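Local atomic coordinates of iota-carrageenase, CgiA (PDB entry 3LMW), a protein that hydrolyses the beta-1,4 linkages within iota-carrageenan, a sulfated galactan of red algal cell walls, with inversion of anomeric configuration. Residues A[151-156]-A[186-191]; A[110-115]-A[144-149]; A[283-288]-A[326-331]. All coordinates share one frame; numbering follows the deposited sequence.

Interaction 1: residues A[151-156]-A[186-191]; sequences IDDNKT and NNALFG. With NI (nickel (II) ion), chain E.
K155 reaches across to N187 and L189 just after two neighbouring parallel strands end, and its side chain can be followed outward. CB lies 4.0 Å from CB of L189, CG sits near both the backbone O and OD1 of N187, and CD and CE run on beside the amide of N187. A bend at the last torsion (chi4 78°) then swings NZ onto OD1 of N187, at 2.6 Å, in the carbonyl plane and on a lone pair. NZ is also held by the backbone O of W463, whose ring makes a cation-pi contact with the lysine. The backbones continue the pairing: N186 N donates to I151 O at 2.7 Å, D153 N to N186 O, and K155 N to N187 O at 2.9 Å.

D153 shapes the turn. Its OD1 accepts from the amides of N154 and, in an Asx motif, T156, while OD2 lies near a water that accepts from L189 N. An alanine here would probably leave those two amides without their carboxylate acceptor and the nearby water without a possible partner. D152 OD2 binds nickel at 2.1 Å together with H470 and H472 of the C-terminal histidine tag. K126 hydrogen-bonds the same carboxylate. The tag thus completes a metal site beside a feature natural to this fold: stacked turns leaving parallel strands of successive coils of a beta-helix.

Interaction 2: residues A[110-115]-A[144-149]; sequences RNFSFQ and YKISNF
F112 to Q115 lie in exact register with Y144 to S147, as neighbouring coils do in the right-handed parallel beta-helix, and the two strands run within 2° of parallel at an axis distance of 4.7 Å. The backbone bonds come first. K145 turns both its N and its O to strand 112-115, N donating to F112 O at 3.2 Å and O accepting from F114 N at 3.0 Å; S147 N then donates to F114 O. CA-H...O contacts fill in between, for instance from CA of I146 to F114 O.

Apolar contacts occupy the face of F112, F114, Y144 and I146. With CG of F112 anti to its backbone N (chi1 160°), the ring leans toward the next strand, so that CB of Y144 meets its edge at 4.1 Å from CD2, and CG1 of I146 comes obliquely to CE2. I79 and V81 of strand 77-81 carry the stack on past F114, while L138 of strand 133-138 touches both Y144 and I146.

Polar contacts hold the other face, where S113 OG bonds to H78. CG of Q115 packs on CB of S147 at 3.5 Å, and the K145 chain crosses Q115 at a slant, its CD against the amide. E181 receives both a salt bridge from the K145 amine and a hydrogen bond from S147 OG. K145 NZ also hydrogen-bonds Q115 OE1 at 2.7 Å, coming from above the carbonyl plane, 36° out of it.

Interaction 3: residues A[283-288]-A[326-331]; sequences VELFSP and ARVTQK
L285 and A326 form the hydrogen-bonded pair at the heart of this contact, which belongs to a small three-stranded antiparallel sheet, an excursion from the parallel beta-helix of the enzyme. L285 N donates to A326 O at 2.8 Å and A326 N returns a bond to L285 O at 3.1 Å. One step along, E284 and R327 make the adjoining non-hydrogen-bonded pair, their CA atoms 4.3 Å apart, and beyond it V328 N donates to V283 O at 2.9 Å. CA of E284 and CA of R327 add CA-H...O contacts to A326 O and V283 O.

Side chains divide between the two faces. On one, CD1 of L285 touches CG2 of V328 at 3.6 Å. With CG1 of V328 anti to the backbone N (chi1 177°), CG2 points between L285 and CG2 of V283. On the other face, E284 and R327 meet through their CG methylenes rather than their charges: E284 OE2 and R327 NE are 5.9 Å apart in one of the two conformers modelled for the arginine, and the second makes this separation doubtful.

Around this first shell lie two helices. Helix 295-306 offers V302 to L285 and L306 to V328, and W298 NE1 gives L285 O a second donor. Helix 332-342 brings L335 against both valines and C334, disulfide-bonded to C310, against V328. The carboxylate is positioned from the third strand, for E284 OE1 is hydrogen-bonded to Y315 OH, and this same oxygen lies in the plane of the F286 ring, at its edge, 3.5 Å from CE1.

How the interactions relate
All three contacts are mostly buried, their centres about 11, 18 and 24 Å from the chain's centre for interactions 1, 2 and 3. Interactions 1 and 2 share strand 144-152: 110-115 pairs with its beginning, and 151-156 leaves its end. In interaction 2 the coils meet as regular strands, with an apolar face and a polar one; in interaction 1 the pairing gives way to turns held by a carboxylate and a lysine, beside a nickel site completed by the tag. Interaction 3 is antiparallel and lies across the chain's centre from interaction 2, nearest atoms about 26 Å apart. Its aliphatic side chains are covered by helices, whereas those of interaction 2 stack on neighbouring coils.

Interaction 1: residues A[151-156]-A[186-191]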
# COMPACT_ATOMS: atom_id res chain seq x y z
N ILE A 151 -12.46 -1.80 -6.87
CA ILE A 151 -12.45 -0.43 -6.34
C ILE A 151 -12.22 0.55 -7.48
O ILE A 151 -11.16 0.55 -8.16
CB ILE A 151 -11.37 -0.22 -5.25
CG1 ILE A 151 -11.63 -1.16 -4.05
CG2 ILE A 151 -11.30 1.27 -4.82
CD1 ILE A 151 -10.36 -1.41 -3.17
N ASP A 152 -13.24 1.37 -7.72
CA ASP A 152 -13.14 2.44 -8.68
C ASP A 152 -12.65 3.68 -7.95
O ASP A 152 -13.42 4.37 -7.28
CB ASP A 152 -14.50 2.68 -9.28
CG ASP A 152 -14.61 2.12 -10.64
OD1 ASP A 152 -13.70 1.34 -11.05
OD2 ASP A 152 -15.63 2.44 -11.30
N ASP A 153 -11.34 3.91 -8.01
CA ASP A 153 -10.74 4.98 -7.25
C ASP A 153 -10.75 6.28 -8.07
O ASP A 153 -11.07 6.29 -9.24
CB ASP A 153 -9.30 4.57 -6.91
CG ASP A 153 -8.69 5.39 -5.74
OD1 ASP A 153 -9.17 6.50 -5.41
OD2 ASP A 153 -7.70 4.90 -5.15
N ASN A 154 -10.38 7.37 -7.42
CA ASN A 154 -10.20 8.67 -8.05
C ASN A 154 -8.90 9.29 -7.55
O ASN A 154 -8.84 10.45 -7.15
CB ASN A 154 -11.38 9.56 -7.70
CG ASN A 154 -11.41 10.83 -8.52
OD1 ASN A 154 -10.79 10.91 -9.59
ND2 ASN A 154 -12.10 11.84 -8.01
N LYS A 155 -7.84 8.48 -7.54
CA LYS A 155 -6.53 8.94 -7.06
C LYS A 155 -6.64 9.58 -5.68
O LYS A 155 -6.09 10.66 -5.43
CB LYS A 155 -5.90 9.93 -8.06
CG LYS A 155 -5.57 9.34 -9.43
CD LYS A 155 -4.79 10.32 -10.23
CE LYS A 155 -4.25 9.71 -11.48
NZ LYS A 155 -5.34 9.60 -12.48
N THR A 156 -7.35 8.91 -4.78
CA THR A 156 -7.39 9.33 -3.40
C THR A 156 -6.10 9.04 -2.69
O THR A 156 -5.21 8.30 -3.20
CB THR A 156 -8.54 8.67 -2.63
OG1 THR A 156 -8.34 7.25 -2.58
CG2 THR A 156 -9.87 9.02 -3.27
N ASN A 186 -8.95 0.41 -9.77
CA ASN A 186 -8.75 1.33 -10.90
C ASN A 186 -8.41 2.74 -10.45
O ASN A 186 -8.90 3.18 -9.44
CB ASN A 186 -10.02 1.41 -11.75
CG ASN A 186 -10.32 0.14 -12.48
OD1 ASN A 186 -11.43 -0.41 -12.36
ND2 ASN A 186 -9.34 -0.35 -13.27
N ASN A 187 -7.61 3.44 -11.26
CA ASN A 187 -7.26 4.85 -11.10
C ASN A 187 -6.69 5.21 -9.72
O ASN A 187 -7.21 6.12 -9.06
CB ASN A 187 -8.42 5.79 -11.50
CG ASN A 187 -7.91 7.21 -11.96
OD1 ASN A 187 -6.71 7.42 -12.17
ND2 ASN A 187 -8.84 8.15 -12.14
N ALA A 188 -5.64 4.49 -9.30
CA ALA A 188 -4.96 4.80 -8.04
C ALA A 188 -3.87 5.85 -8.20
O ALA A 188 -3.23 5.94 -9.25
CB ALA A 188 -4.42 3.56 -7.35
N LEU A 189 -3.70 6.65 -7.15
CA LEU A 189 -2.61 7.60 -7.03
C LEU A 189 -1.25 6.92 -6.92
O LEU A 189 -1.11 5.88 -6.26
CB LEU A 189 -2.83 8.53 -5.83
CG LEU A 189 -1.98 9.79 -5.75
CD1 LEU A 189 -2.02 10.68 -7.05
CD2 LEU A 189 -2.38 10.57 -4.55
N PHE A 190 -0.25 7.52 -7.56
CA PHE A 190 1.11 6.99 -7.61
C PHE A 190 1.71 6.58 -6.24
O PHE A 190 2.24 5.50 -6.11
CB PHE A 190 2.03 7.95 -8.39
CG PHE A 190 2.40 9.22 -7.64
CD1 PHE A 190 3.48 9.23 -6.73
CD2 PHE A 190 1.72 10.41 -7.88
CE1 PHE A 190 3.83 10.38 -6.03
CE2 PHE A 190 2.06 11.60 -7.19
CZ PHE A 190 3.12 11.59 -6.26
N GLY A 191 1.58 7.43 -5.22
CA GLY A 191 2.16 7.14 -3.91
C GLY A 191 1.32 6.19 -3.09
O GLY A 191 1.60 5.97 -1.92
NI NI E . -15.77 1.61 -13.21
O HOH W 1 -5.12 6.29 -4.91
O HOH W 2 -17.78 2.40 -14.34

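Interaction 2: residues A[110-115]-A[144-149]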
# COMPACT_ATOMS: atom_id res chain seq x y z
N ARG A 110 -12.49 -11.45 15.97
CA ARG A 110 -12.03 -12.79 15.64
C ARG A 110 -12.51 -13.37 14.33
O ARG A 110 -11.86 -13.18 13.33
CB ARG A 110 -12.00 -13.74 16.84
CG ARG A 110 -10.85 -13.37 17.83
CD ARG A 110 -9.47 -13.31 17.13
NE ARG A 110 -8.38 -12.81 17.98
CZ ARG A 110 -7.86 -11.58 17.93
NH1 ARG A 110 -8.29 -10.67 17.04
NH2 ARG A 110 -6.87 -11.26 18.77
N ASN A 111 -13.63 -14.03 14.23
CA ASN A 111 -13.82 -14.73 12.95
C ASN A 111 -14.66 -13.96 11.95
O ASN A 111 -15.88 -13.88 12.08
CB ASN A 111 -14.41 -16.11 13.23
CG ASN A 111 -13.64 -16.84 14.28
OD1 ASN A 111 -12.53 -17.30 14.04
ND2 ASN A 111 -14.20 -16.92 15.47
N PHE A 112 -14.01 -13.36 10.95
CA PHE A 112 -14.71 -12.32 10.19
C PHE A 112 -14.47 -12.48 8.72
O PHE A 112 -13.36 -12.86 8.32
CB PHE A 112 -14.28 -10.92 10.66
CG PHE A 112 -14.55 -9.82 9.66
CD1 PHE A 112 -15.82 -9.25 9.52
CD2 PHE A 112 -13.53 -9.35 8.84
CE1 PHE A 112 -16.10 -8.21 8.58
CE2 PHE A 112 -13.78 -8.32 7.90
CZ PHE A 112 -15.07 -7.75 7.77
N SER A 113 -15.50 -12.21 7.91
CA SER A 113 -15.31 -12.14 6.46
C SER A 113 -16.23 -11.14 5.74
O SER A 113 -17.31 -10.74 6.22
CB SER A 113 -15.41 -13.54 5.81
OG SER A 113 -16.77 -13.94 5.67
N PHE A 114 -15.80 -10.77 4.55
CA PHE A 114 -16.48 -9.81 3.74
C PHE A 114 -16.21 -10.25 2.31
O PHE A 114 -15.05 -10.10 1.85
CB PHE A 114 -15.83 -8.46 4.00
CG PHE A 114 -16.66 -7.32 3.60
CD1 PHE A 114 -16.84 -7.01 2.27
CD2 PHE A 114 -17.29 -6.56 4.55
CE1 PHE A 114 -17.65 -5.95 1.88
CE2 PHE A 114 -18.09 -5.48 4.16
CZ PHE A 114 -18.27 -5.18 2.82
N GLN A 115 -17.23 -10.82 1.64
CA GLN A 115 -17.09 -11.44 0.28
C GLN A 115 -18.10 -11.05 -0.81
O GLN A 115 -19.30 -11.21 -0.65
CB GLN A 115 -17.06 -12.96 0.39
CG GLN A 115 -15.84 -13.41 1.19
CD GLN A 115 -15.53 -14.90 1.12
OE1 GLN A 115 -15.04 -15.41 0.10
NE2 GLN A 115 -15.78 -15.61 2.21
N TYR A 144 -9.47 -14.10 9.01
CA TYR A 144 -10.40 -13.28 8.23
C TYR A 144 -10.18 -13.47 6.75
O TYR A 144 -9.08 -13.89 6.33
CB TYR A 144 -10.30 -11.79 8.61
CG TYR A 144 -8.95 -11.18 8.34
CD1 TYR A 144 -7.85 -11.43 9.18
CD2 TYR A 144 -8.75 -10.36 7.25
CE1 TYR A 144 -6.58 -10.86 8.94
CE2 TYR A 144 -7.51 -9.77 7.00
CZ TYR A 144 -6.42 -10.03 7.85
OH TYR A 144 -5.19 -9.46 7.57
N LYS A 145 -11.22 -13.16 5.96
CA LYS A 145 -11.16 -13.24 4.50
C LYS A 145 -11.89 -12.04 3.93
O LYS A 145 -13.01 -11.77 4.33
CB LYS A 145 -11.87 -14.50 4.02
CG LYS A 145 -11.53 -14.89 2.62
CD LYS A 145 -12.32 -16.13 2.16
CE LYS A 145 -11.82 -16.67 0.83
NZ LYS A 145 -12.97 -17.12 -0.00
N ILE A 146 -11.24 -11.34 3.01
CA ILE A 146 -11.81 -10.14 2.39
C ILE A 146 -11.58 -10.33 0.90
O ILE A 146 -10.43 -10.45 0.46
CB ILE A 146 -11.10 -8.85 2.86
CG1 ILE A 146 -11.24 -8.65 4.37
CG2 ILE A 146 -11.59 -7.59 2.07
CD1 ILE A 146 -10.49 -7.36 4.86
N SER A 147 -12.66 -10.31 0.13
CA SER A 147 -12.63 -11.06 -1.11
C SER A 147 -13.56 -10.99 -2.29
O SER A 147 -14.77 -10.93 -2.07
CB SER A 147 -13.31 -12.40 -0.98
OG SER A 147 -12.69 -13.22 -1.93
N ASN A 148 -13.12 -10.85 -3.52
CA ASN A 148 -14.17 -10.28 -4.41
C ASN A 148 -14.85 -9.00 -4.95
O ASN A 148 -16.08 -8.85 -4.87
CB ASN A 148 -14.74 -11.67 -4.78
CG ASN A 148 -15.39 -11.79 -6.15
OD1 ASN A 148 -14.80 -11.47 -7.17
ND2 ASN A 148 -16.60 -12.36 -6.17
N PHE A 149 -14.03 -8.01 -5.33
CA PHE A 149 -14.58 -6.73 -5.80
C PHE A 149 -13.64 -5.85 -6.59
O PHE A 149 -12.46 -6.08 -6.66
CB PHE A 149 -15.23 -5.91 -4.65
CG PHE A 149 -14.33 -5.68 -3.45
CD1 PHE A 149 -14.20 -6.67 -2.46
CD2 PHE A 149 -13.61 -4.50 -3.32
CE1 PHE A 149 -13.35 -6.47 -1.35
CE2 PHE A 149 -12.77 -4.27 -2.21
CZ PHE A 149 -12.63 -5.26 -1.22

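Interaction 3: residues A[283-288]-A[326-331]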
# COMPACT_ATOMS: atom_id res chain seq x y z
N VAL A 283 17.53 5.20 8.62
CA VAL A 283 17.17 5.73 9.95
C VAL A 283 16.87 7.22 9.94
O VAL A 283 17.59 8.02 9.33
CB VAL A 283 18.30 5.53 11.00
CG1 VAL A 283 18.30 4.15 11.53
CG2 VAL A 283 19.63 5.79 10.40
N GLU A 284 15.79 7.58 10.65
CA GLU A 284 15.51 8.97 10.97
C GLU A 284 15.56 9.16 12.48
O GLU A 284 14.94 8.41 13.26
CB GLU A 284 14.13 9.39 10.45
CG GLU A 284 13.98 9.50 8.92
CD GLU A 284 12.56 9.90 8.48
OE1 GLU A 284 11.58 9.72 9.25
OE2 GLU A 284 12.43 10.38 7.33
N LEU A 285 16.32 10.17 12.90
CA LEU A 285 16.35 10.54 14.30
C LEU A 285 15.41 11.70 14.59
O LEU A 285 15.56 12.78 14.02
CB LEU A 285 17.77 10.90 14.70
CG LEU A 285 18.75 9.76 14.48
CD1 LEU A 285 20.18 10.27 14.48
CD2 LEU A 285 18.53 8.71 15.54
N PHE A 286 14.44 11.46 15.47
CA PHE A 286 13.46 12.49 15.85
C PHE A 286 13.98 13.24 17.06
O PHE A 286 14.41 12.61 18.03
CB PHE A 286 12.08 11.88 16.14
CG PHE A 286 11.30 11.50 14.90
CD1 PHE A 286 11.94 11.20 13.71
CD2 PHE A 286 9.92 11.40 14.95
CE1 PHE A 286 11.20 10.84 12.57
CE2 PHE A 286 9.19 11.03 13.82
CZ PHE A 286 9.83 10.77 12.63
N SER A 287 13.95 14.57 16.99
CA SER A 287 14.22 15.45 18.15
C SER A 287 13.20 15.22 19.28
O SER A 287 12.04 14.90 18.98
CB SER A 287 14.22 16.93 17.72
OG SER A 287 12.92 17.37 17.34
N PRO A 288 13.62 15.39 20.56
CA PRO A 288 12.75 15.23 21.74
C PRO A 288 11.53 16.17 21.73
O PRO A 288 11.66 17.34 21.36
CB PRO A 288 13.67 15.58 22.90
CG PRO A 288 15.02 15.19 22.42
CD PRO A 288 15.03 15.58 20.96
N ALA A 326 15.57 14.08 11.16
CA ALA A 326 16.67 14.00 10.18
C ALA A 326 17.08 12.57 9.81
O ALA A 326 17.17 11.69 10.68
CB ALA A 326 17.87 14.76 10.68
N ARG A 327 17.31 12.34 8.52
CA ARG A 327 17.81 11.06 8.04
C ARG A 327 19.31 10.99 8.30
O ARG A 327 20.04 11.95 8.03
CB ARG A 327 17.55 10.88 6.53
CG ARG A 327 16.24 10.23 6.16
CD ARG A 327 16.11 9.99 4.63
NE ARG A 327 17.16 9.15 4.07
CZ ARG A 327 17.01 8.29 3.05
NH1 ARG A 327 15.82 8.12 2.47
NH2 ARG A 327 18.05 7.58 2.64
N VAL A 328 19.77 9.85 8.82
CA VAL A 328 21.19 9.62 8.95
C VAL A 328 21.72 9.36 7.55
O VAL A 328 21.11 8.64 6.80
CB VAL A 328 21.49 8.44 9.89
CG1 VAL A 328 23.02 8.13 9.98
CG2 VAL A 328 20.92 8.73 11.27
N THR A 329 22.83 9.98 7.19
CA THR A 329 23.46 9.71 5.92
C THR A 329 23.72 8.22 5.73
O THR A 329 24.00 7.52 6.70
CB THR A 329 24.76 10.45 5.87
OG1 THR A 329 24.48 11.83 6.11
CG2 THR A 329 25.44 10.29 4.51
N GLN A 330 23.65 7.75 4.48
CA GLN A 330 23.87 6.33 4.16
C GLN A 330 25.34 6.00 4.02
O GLN A 330 25.81 5.72 2.92
CB GLN A 330 23.15 5.97 2.85
CG GLN A 330 21.61 6.02 2.91
CD GLN A 330 20.98 4.93 3.82
OE1 GLN A 330 20.97 5.05 5.05
NE2 GLN A 330 20.44 3.89 3.19
N LYS A 331 26.07 6.04 5.11
CA LYS A 331 27.50 5.76 5.10
C LYS A 331 27.72 4.83 6.28
O LYS A 331 27.19 5.08 7.36
CB LYS A 331 28.29 7.05 5.24
CG LYS A 331 29.58 7.15 4.44
CD LYS A 331 30.32 8.50 4.76
CE LYS A 331 31.75 8.35 5.36
NZ LYS A 331 32.89 8.39 4.34